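Local coordinates for putative alpha/beta hydrolase FOLD protein (PDB 5A62) that has the alpha/beta hydrolase fold and probably hydrolyses ester bonds as a carboxylesterase, at residues K127-E131 and K132-K136; V223-R226 and L227-T231. One frame throughout, in Å; residues are numbered along the deposited sequence.

Interactions 1 and 2, each local to its own piece of chain, lie against each other with centres about 12 Å apart: the turn of 127-136 runs along one flank of helix 222-234. Two salt bridges join them. Asp133 OD2 meets Arg226 NH2 at 2.8 Å, and Lys127 NZ meets Glu230 OE1 at 2.8 Å; each piece gives one acid and one base, Asp133 and Lys127 from 127-136, Glu230 and Arg226 from the helix. Lys127 CG also packs on Thr231 OG1 (3.4 Å). Phe129 of interaction 1 and Phe224 of interaction 2 each come within about 5 Å of a bound acetate, probably from the crystallisation liquor, near a GxSxG sequence consistent with a nucleophile elbow.

Interaction 1 of 2, residues K127-E131 and K132-K136; sequences KKFQE and KDLEK
Phe129 meets Leu134 and Asp133 five and four residues on, where the chain turns into the short helix 131-134. Leu134 CD2 lies over one face of the Phe129 ring, offset toward its rim and 4.0 Å from the centroid, a CH-pi contact; its nearest ring atom is Phe129 CG at 3.7 Å. The Asp133 carboxylate stands nearly upright to this ring, the planes 81° apart, with OD2 at the ring's edge. Gln130 N gives a hydrogen bond to Asp133 OD2 (2.9 Å), from above the carboxylate plane, while Gln130 O accepts from Asp133 N (2.9 Å). With CG anti to its carbonyl carbon (chi1 -60°), Asp133 turns its carboxylate back to the start of the turn. OD2 also has a salt bridge to Arg226, so this oxygen of the buried Asp133 has two donors, Gln130 N and Arg226 NH2, which would probably favour the ionised carboxylate. Glu131 O accepts from Leu134 N (3.0 Å). These i to i+3 bonds make a short, weakly bonded helical turn, its N-terminal end closed by the Asp133 carboxylate. Water 1 bridges Glu131 O (2.8 Å) to Glu135 OE1, just past the short helix. The Glu131 carboxylate looks elsewhere, to the backbone N of Gly200 of the second subunit. The turn follows strand 116-122 and is wedged between two elements: helix 222-234, met by Phe129 at Leu227 and by Asp133 at Val223, and the loop after helix 185-194, where Leu195 touches both Phe129 and Leu134.

Interaction 2 of 2, residues V223-R226 and L227-T231; sequences VFMR and LIKET
Arg226 and Glu230, side by side one turn apart on helix 222-234, form an i to i+4 salt bridge within the beta-alpha-beta unit of strands 212-218 and 239-243. Its direct link is weak: Arg226 NE to Glu230 OE2 is 3.3 Å, with OE2 at the guanidinium edge and in its plane. Water 2 closes the other branch, accepting from Arg226 NH2 (3.0 Å) and donating to Glu230 OE1 (2.6 Å). The guanidinium and carboxylate planes are 49° apart. With CG anti to the backbone N (chi1 -171°) and a bend at chi3 (80°), Arg226 lays one face of its guanidinium over Leu227, whose CD2 approaches NH2 at 3.4 Å. Each group has a stronger partner elsewhere, Asp133 for Arg226 and Lys127 for Glu230. Leu227 CD1 packs alongside Val223 CG1 (3.9 Å), and Lys229 CE crosses to Met225 CE (3.7 Å). The main-chain i to i+4 hydrogen bonds are regular, Ile228 N to Phe224 O being 2.9 Å. Leu227 O accepts from both Thr231 N and Thr231 OG1 (2.8 Å), on opposite faces of its plane. Phe224, Met225 and Ile228 pack on Val217 of strand 212-218, as expected of the helix in a beta-alpha-beta crossover of the alpha/beta hydrolase sheet.

Interaction 1 of 2, residues K127-E131 and K132-K136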
# COMPACT_ATOMS: atom_id res chain seq x y z
N LYS A 127 -5.84 15.42 1.64
CA LYS A 127 -4.60 15.41 0.92
C LYS A 127 -3.83 14.10 1.05
O LYS A 127 -3.89 13.38 2.06
CB LYS A 127 -3.72 16.55 1.43
CG LYS A 127 -4.37 17.86 1.01
CD LYS A 127 -3.43 19.01 0.76
CE LYS A 127 -2.40 18.67 -0.29
NZ LYS A 127 -1.59 19.86 -0.63
N LYS A 128 -3.08 13.82 0.01
CA LYS A 128 -2.04 12.82 0.10
C LYS A 128 -0.95 13.29 1.03
O LYS A 128 -0.66 14.50 1.17
CB LYS A 128 -1.37 12.62 -1.26
CG LYS A 128 -2.03 11.74 -2.20
CD LYS A 128 -1.03 11.31 -3.34
CE LYS A 128 -0.04 10.15 -3.16
NZ LYS A 128 -0.60 8.86 -2.57
N PHE A 129 -0.28 12.36 1.65
CA PHE A 129 0.87 12.67 2.49
C PHE A 129 2.11 12.86 1.64
O PHE A 129 2.24 12.32 0.57
CB PHE A 129 1.15 11.55 3.48
CG PHE A 129 0.06 11.41 4.51
CD1 PHE A 129 -0.01 12.22 5.62
CD2 PHE A 129 -0.95 10.45 4.33
CE1 PHE A 129 -1.04 12.11 6.53
CE2 PHE A 129 -1.98 10.32 5.25
CZ PHE A 129 -2.04 11.15 6.34
N GLN A 130 3.01 13.66 2.16
CA GLN A 130 4.37 13.60 1.67
C GLN A 130 5.04 12.35 2.22
O GLN A 130 4.75 11.86 3.31
CB GLN A 130 5.11 14.87 2.13
CG GLN A 130 4.62 16.17 1.43
CD GLN A 130 4.66 16.11 -0.11
OE1 GLN A 130 3.64 16.10 -0.79
NE2 GLN A 130 5.87 16.03 -0.65
N GLU A 131 6.03 11.82 1.50
CA GLU A 131 6.75 10.65 1.98
C GLU A 131 7.29 10.85 3.38
O GLU A 131 7.26 9.94 4.18
CB GLU A 131 7.94 10.23 1.06
CG GLU A 131 7.47 9.62 -0.20
CD GLU A 131 8.63 9.16 -1.10
OE1 GLU A 131 9.75 8.89 -0.62
OE2 GLU A 131 8.28 9.09 -2.24
N LYS A 132 7.85 12.04 3.67
CA LYS A 132 8.41 12.28 4.94
C LYS A 132 7.37 12.13 6.06
O LYS A 132 7.70 11.70 7.14
CB LYS A 132 9.07 13.68 4.97
CG LYS A 132 8.05 14.78 4.88
CD LYS A 132 8.57 16.21 5.02
CE LYS A 132 7.36 17.14 4.82
NZ LYS A 132 7.62 18.57 5.20
N ASP A 133 6.11 12.41 5.76
CA ASP A 133 5.03 12.31 6.77
C ASP A 133 4.78 10.86 7.20
O ASP A 133 4.28 10.59 8.30
CB ASP A 133 3.73 12.84 6.20
CG ASP A 133 3.76 14.30 5.78
OD1 ASP A 133 4.58 15.07 6.39
OD2 ASP A 133 2.98 14.64 4.88
N LEU A 134 5.09 9.93 6.30
CA LEU A 134 4.82 8.51 6.56
C LEU A 134 6.07 7.73 7.00
O LEU A 134 5.99 6.56 7.32
CB LEU A 134 4.22 7.86 5.32
CG LEU A 134 2.91 8.45 4.86
CD1 LEU A 134 2.34 7.68 3.72
CD2 LEU A 134 1.91 8.53 5.97
N GLU A 135 7.22 8.39 7.07
CA GLU A 135 8.45 7.68 7.44
C GLU A 135 8.38 7.03 8.78
O GLU A 135 8.88 5.95 8.97
CB GLU A 135 9.68 8.63 7.34
CG GLU A 135 10.99 7.86 7.22
CD GLU A 135 11.11 7.02 5.92
OE1 GLU A 135 10.46 7.41 4.88
OE2 GLU A 135 11.88 5.99 5.90
N LYS A 136 7.68 7.63 9.72
CA LYS A 136 7.57 7.08 11.06
C LYS A 136 6.91 5.74 11.09
O LYS A 136 7.17 4.94 11.99
CB LYS A 136 6.79 8.08 11.98
CG LYS A 136 5.33 8.31 11.56
CD LYS A 136 4.43 9.35 12.33
CE LYS A 136 4.99 10.76 12.28
NZ LYS A 136 4.78 11.53 10.98
O HOH W 1 7.57 7.27 3.56

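Interaction 2 of 2, residues V223-R226 and L227-T231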
# COMPACT_ATOMS: atom_id res chain seq x y z
N VAL A 223 1.75 17.57 11.10
CA VAL A 223 1.42 17.06 9.80
C VAL A 223 0.04 17.53 9.39
O VAL A 223 -0.15 18.06 8.26
CB VAL A 223 1.54 15.54 9.66
CG1 VAL A 223 0.94 15.00 8.38
CG2 VAL A 223 3.01 15.11 9.77
N PHE A 224 -0.95 17.31 10.23
CA PHE A 224 -2.31 17.72 9.83
C PHE A 224 -2.52 19.19 9.83
O PHE A 224 -3.28 19.68 9.03
CB PHE A 224 -3.39 16.93 10.60
CG PHE A 224 -3.47 15.52 10.12
CD1 PHE A 224 -4.04 15.22 8.90
CD2 PHE A 224 -2.89 14.51 10.83
CE1 PHE A 224 -4.08 13.94 8.43
CE2 PHE A 224 -2.94 13.20 10.38
CZ PHE A 224 -3.55 12.92 9.17
N MET A 225 -1.80 19.96 10.65
CA MET A 225 -1.85 21.43 10.50
C MET A 225 -1.42 21.85 9.15
O MET A 225 -2.02 22.67 8.50
CB MET A 225 -1.00 22.15 11.56
CG MET A 225 -1.64 22.17 12.92
SD MET A 225 -3.01 23.32 13.09
CE MET A 225 -2.08 24.86 13.19
N ARG A 226 -0.33 21.26 8.68
CA ARG A 226 0.22 21.64 7.40
C ARG A 226 -0.78 21.23 6.27
O ARG A 226 -1.11 22.01 5.36
CB ARG A 226 1.57 21.00 7.17
CG ARG A 226 2.23 21.57 5.91
CD ARG A 226 3.44 20.74 5.46
NE ARG A 226 2.99 19.55 4.75
CZ ARG A 226 3.18 18.27 5.09
NH1 ARG A 226 3.77 17.90 6.18
NH2 ARG A 226 2.76 17.36 4.23
N LEU A 227 -1.26 19.99 6.30
CA LEU A 227 -2.18 19.55 5.29
C LEU A 227 -3.50 20.28 5.29
O LEU A 227 -4.01 20.54 4.21
CB LEU A 227 -2.37 18.04 5.42
CG LEU A 227 -1.17 17.14 5.17
CD1 LEU A 227 -1.51 15.69 5.48
CD2 LEU A 227 -0.63 17.25 3.79
N ILE A 228 -4.05 20.60 6.44
CA ILE A 228 -5.31 21.28 6.47
C ILE A 228 -5.17 22.69 6.07
O ILE A 228 -6.05 23.24 5.42
CB ILE A 228 -6.05 21.04 7.80
CG1 ILE A 228 -7.57 21.09 7.52
CG2 ILE A 228 -5.54 21.91 8.91
CD1 ILE A 228 -8.09 19.97 6.70
N LYS A 229 -4.06 23.33 6.38
CA LYS A 229 -3.80 24.68 5.89
C LYS A 229 -3.69 24.72 4.39
O LYS A 229 -4.24 25.59 3.69
CB LYS A 229 -2.59 25.26 6.59
CG LYS A 229 -2.99 25.73 7.98
CD LYS A 229 -1.88 26.46 8.73
CE LYS A 229 -1.15 25.52 9.68
NZ LYS A 229 0.08 26.12 10.29
N GLU A 230 -3.05 23.69 3.81
CA GLU A 230 -2.98 23.58 2.38
C GLU A 230 -4.38 23.35 1.81
O GLU A 230 -4.76 23.91 0.78
CB GLU A 230 -2.01 22.45 1.96
CG GLU A 230 -0.55 22.69 2.32
CD GLU A 230 0.40 21.48 2.17
OE1 GLU A 230 -0.03 20.42 1.67
OE2 GLU A 230 1.60 21.62 2.56
N THR A 231 -5.17 22.54 2.48
CA THR A 231 -6.52 22.26 2.05
C THR A 231 -7.38 23.51 2.07
O THR A 231 -8.12 23.73 1.09
CB THR A 231 -7.15 21.18 2.95
OG1 THR A 231 -6.36 19.97 2.83
CG2 THR A 231 -8.55 20.83 2.47
O HOH W 2 1.79 18.55 1.61